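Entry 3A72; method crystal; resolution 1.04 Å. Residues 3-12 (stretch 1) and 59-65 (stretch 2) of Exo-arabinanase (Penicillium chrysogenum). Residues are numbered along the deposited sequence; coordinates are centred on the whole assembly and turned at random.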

# COMPACT_ATOMS: atom_id res chain seq x y z
N PRO A 3 16.70 17.31 2.87
CA PRO A 3 16.76 15.89 3.24
C PRO A 3 18.18 15.42 3.01
O PRO A 3 18.98 15.99 2.32
CB PRO A 3 15.81 15.21 2.27
CG PRO A 3 14.95 16.32 1.84
CD PRO A 3 15.91 17.51 1.68
N THR A 4 18.43 14.27 3.62
CA THR A 4 19.71 13.61 3.50
C THR A 4 19.46 12.12 3.47
O THR A 4 18.41 11.59 3.84
CB THR A 4 20.63 14.01 4.68
OG1 THR A 4 21.96 13.82 4.29
CG2 THR A 4 20.25 13.21 5.87
N SER A 5 20.51 11.38 3.04
CA SER A 5 20.50 9.93 3.17
C SER A 5 20.41 9.53 4.62
O SER A 5 21.05 10.12 5.47
CB SER A 5 21.75 9.29 2.55
OG SER A 5 21.84 9.55 1.17
N LEU A 6 19.59 8.52 4.91
CA LEU A 6 19.42 7.96 6.23
C LEU A 6 19.30 6.44 6.10
O LEU A 6 18.70 5.98 5.13
CB LEU A 6 18.12 8.48 6.90
CG LEU A 6 18.05 9.95 7.19
CD1 LEU A 6 16.62 10.33 7.62
CD2 LEU A 6 19.05 10.37 8.26
N THR A 7 19.81 5.70 7.06
CA THR A 7 19.74 4.26 6.98
C THR A 7 19.18 3.69 8.25
O THR A 7 19.72 3.89 9.35
CB THR A 7 21.12 3.65 6.69
OG1 THR A 7 21.49 4.11 5.37
CG2 THR A 7 21.11 2.13 6.74
N ASN A 8 18.08 2.94 8.12
CA ASN A 8 17.55 2.10 9.18
C ASN A 8 17.18 2.86 10.44
O ASN A 8 17.45 2.39 11.56
CB ASN A 8 18.53 0.95 9.51
CG ASN A 8 17.87 -0.13 10.30
OD1 ASN A 8 16.66 -0.38 10.17
ND2 ASN A 8 18.69 -0.79 11.11
N VAL A 9 16.55 4.02 10.27
CA VAL A 9 16.07 4.82 11.40
C VAL A 9 14.88 4.12 12.02
O VAL A 9 13.95 3.74 11.31
CB VAL A 9 15.71 6.22 10.98
CG1 VAL A 9 15.13 7.01 12.12
CG2 VAL A 9 16.91 6.94 10.38
N THR A 10 14.86 3.98 13.34
CA THR A 10 13.71 3.39 14.01
C THR A 10 12.57 4.39 14.17
O THR A 10 12.73 5.46 14.77
CB THR A 10 14.06 2.96 15.41
OG1 THR A 10 15.16 2.14 15.38
CG2 THR A 10 12.95 2.14 16.04
N ILE A 11 11.43 4.05 13.63
CA ILE A 11 10.22 4.81 13.88
C ILE A 11 9.53 4.32 15.15
O ILE A 11 9.12 5.11 16.00
CB ILE A 11 9.23 4.72 12.68
CG1 ILE A 11 9.90 5.23 11.39
CG2 ILE A 11 7.95 5.46 13.02
CD1 ILE A 11 9.00 5.27 10.18
N PHE A 12 9.41 2.99 15.27
CA PHE A 12 8.76 2.37 16.42
C PHE A 12 9.31 0.98 16.65
O PHE A 12 9.32 0.14 15.71
CB PHE A 12 7.25 2.27 16.19
CG PHE A 12 6.46 1.58 17.27
CD1 PHE A 12 6.42 2.05 18.55
CD2 PHE A 12 5.74 0.43 16.98
CE1 PHE A 12 5.66 1.46 19.52
CE2 PHE A 12 4.97 -0.18 17.94
CZ PHE A 12 4.93 0.33 19.21
N ASP A 59 11.62 16.37 10.28
CA ASP A 59 13.04 16.56 9.95
C ASP A 59 13.47 15.54 8.90
O ASP A 59 14.59 15.06 8.84
CB ASP A 59 13.94 16.52 11.18
CG ASP A 59 13.79 15.30 12.04
OD1 ASP A 59 13.10 14.33 11.55
OD2 ASP A 59 14.35 15.26 13.16
N HIS A 60 12.53 15.21 8.01
CA HIS A 60 12.79 14.42 6.84
C HIS A 60 13.24 13.00 7.17
O HIS A 60 13.95 12.33 6.41
CB HIS A 60 13.79 15.07 5.88
CG HIS A 60 13.42 16.44 5.40
ND1 HIS A 60 12.19 16.77 4.94
CD2 HIS A 60 14.16 17.56 5.25
CE1 HIS A 60 12.09 18.01 4.54
NE2 HIS A 60 13.30 18.52 4.76
N GLY A 61 12.71 12.48 8.30
CA GLY A 61 12.87 11.12 8.69
C GLY A 61 13.88 10.84 9.76
O GLY A 61 13.99 9.71 10.18
N LYS A 62 14.60 11.88 10.23
CA LYS A 62 15.58 11.66 11.27
C LYS A 62 14.96 11.27 12.61
O LYS A 62 15.53 10.43 13.31
CB LYS A 62 16.50 12.89 11.51
CG LYS A 62 17.50 13.15 10.42
CD LYS A 62 18.39 14.40 10.59
CE LYS A 62 19.28 14.99 9.42
NZ LYS A 62 20.72 15.62 9.07
N THR A 63 13.85 11.94 12.98
CA THR A 63 13.16 11.67 14.24
C THR A 63 11.68 11.55 13.99
O THR A 63 11.13 12.10 13.03
CB THR A 63 13.44 12.74 15.31
OG1 THR A 63 12.91 13.99 14.90
CG2 THR A 63 14.93 12.89 15.59
N TRP A 64 11.04 10.86 14.90
CA TRP A 64 9.62 10.45 14.80
C TRP A 64 8.93 10.58 16.15
O TRP A 64 9.53 10.28 17.20
CB TRP A 64 9.49 8.97 14.33
CG TRP A 64 10.04 8.84 12.93
CD1 TRP A 64 11.34 8.64 12.57
CD2 TRP A 64 9.30 8.96 11.71
NE1 TRP A 64 11.46 8.62 11.20
CE2 TRP A 64 10.22 8.81 10.65
CE3 TRP A 64 7.94 9.17 11.41
CZ2 TRP A 64 9.81 8.87 9.32
CZ3 TRP A 64 7.54 9.22 10.09
CH2 TRP A 64 8.45 9.07 9.07
N ASN A 65 7.69 11.00 16.16
CA ASN A 65 6.88 11.08 17.36
C ASN A 65 5.45 10.73 17.05
O ASN A 65 4.93 11.13 16.01
CB ASN A 65 6.86 12.54 17.92
CG ASN A 65 8.21 12.93 18.46
OD1 ASN A 65 8.57 12.61 19.62
ND2 ASN A 65 8.96 13.65 17.68
O HOH W 1 16.18 12.80 4.94

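The two stretches lie far apart in sequence and meet mainly through apolar packing. No direct hydrogen bond crosses between them. Stretch 1 carries short strands at Leu-6 to Thr-7 and around Val-9 to Thr-10, with a corner at Asn-8. Stretch 2 has no regular strand across this contact; it begins with a type I' turn from Asp-59 to Lys-62, closed by a weak bond from Lys-62 N to Asp-59 O (3.5 Å). Asp-59 also braces the turn through its side chain: Asp-59 OD1 accepts from Thr-63 N (2.9 Å) and Asp-59 OD2 from Thr-63 OG1 (2.6 Å).

Pro-3 sits over one face of the His-60 ring. Pro-3 CG lies 3.9 Å from the centroid of the His-60 ring, 15° off the normal, a CH-pi contact. At Thr-4 a water links the backbones. Water 1 accepts from Thr-4 N (3.0 Å) and donates to His-60 O (2.7 Å).

Ser-5 makes no contact, but Leu-6 points toward the turn. Leu-6 CD1 lies 3.5 Å from both His-60 O and Gly-61 C, while Leu-6 CD2 packs 3.8 Å from Lys-62 CG. Gly-61 suits this site. A CB on Gly-61 would sit 3.4 Å from Leu-6 CD1, a tight fit, and at these backbone angles it would also be jammed against the carbonyl O of the residue before.

Thr-7 and Asn-8 stay out of reach. Val-9 returns to the contact, with Val-9 CG1 3.5 Å from Gly-61 O and 3.6 Å from Lys-62 O. Val-9 CG1 also lies at the edge of the Trp-64 ring, 4.1 Å from Trp-64 NE1. Trp-64 NE1 donates to Gly-61 O (2.9 Å), which ties the indole back to the turn.

Thr-10 points away. Ile-11 CG1 then covers one face of the indole, 3.6 Å from the centroid of the Trp-64 five-membered ring and 7° off its normal, a nearly centred CH-pi contact.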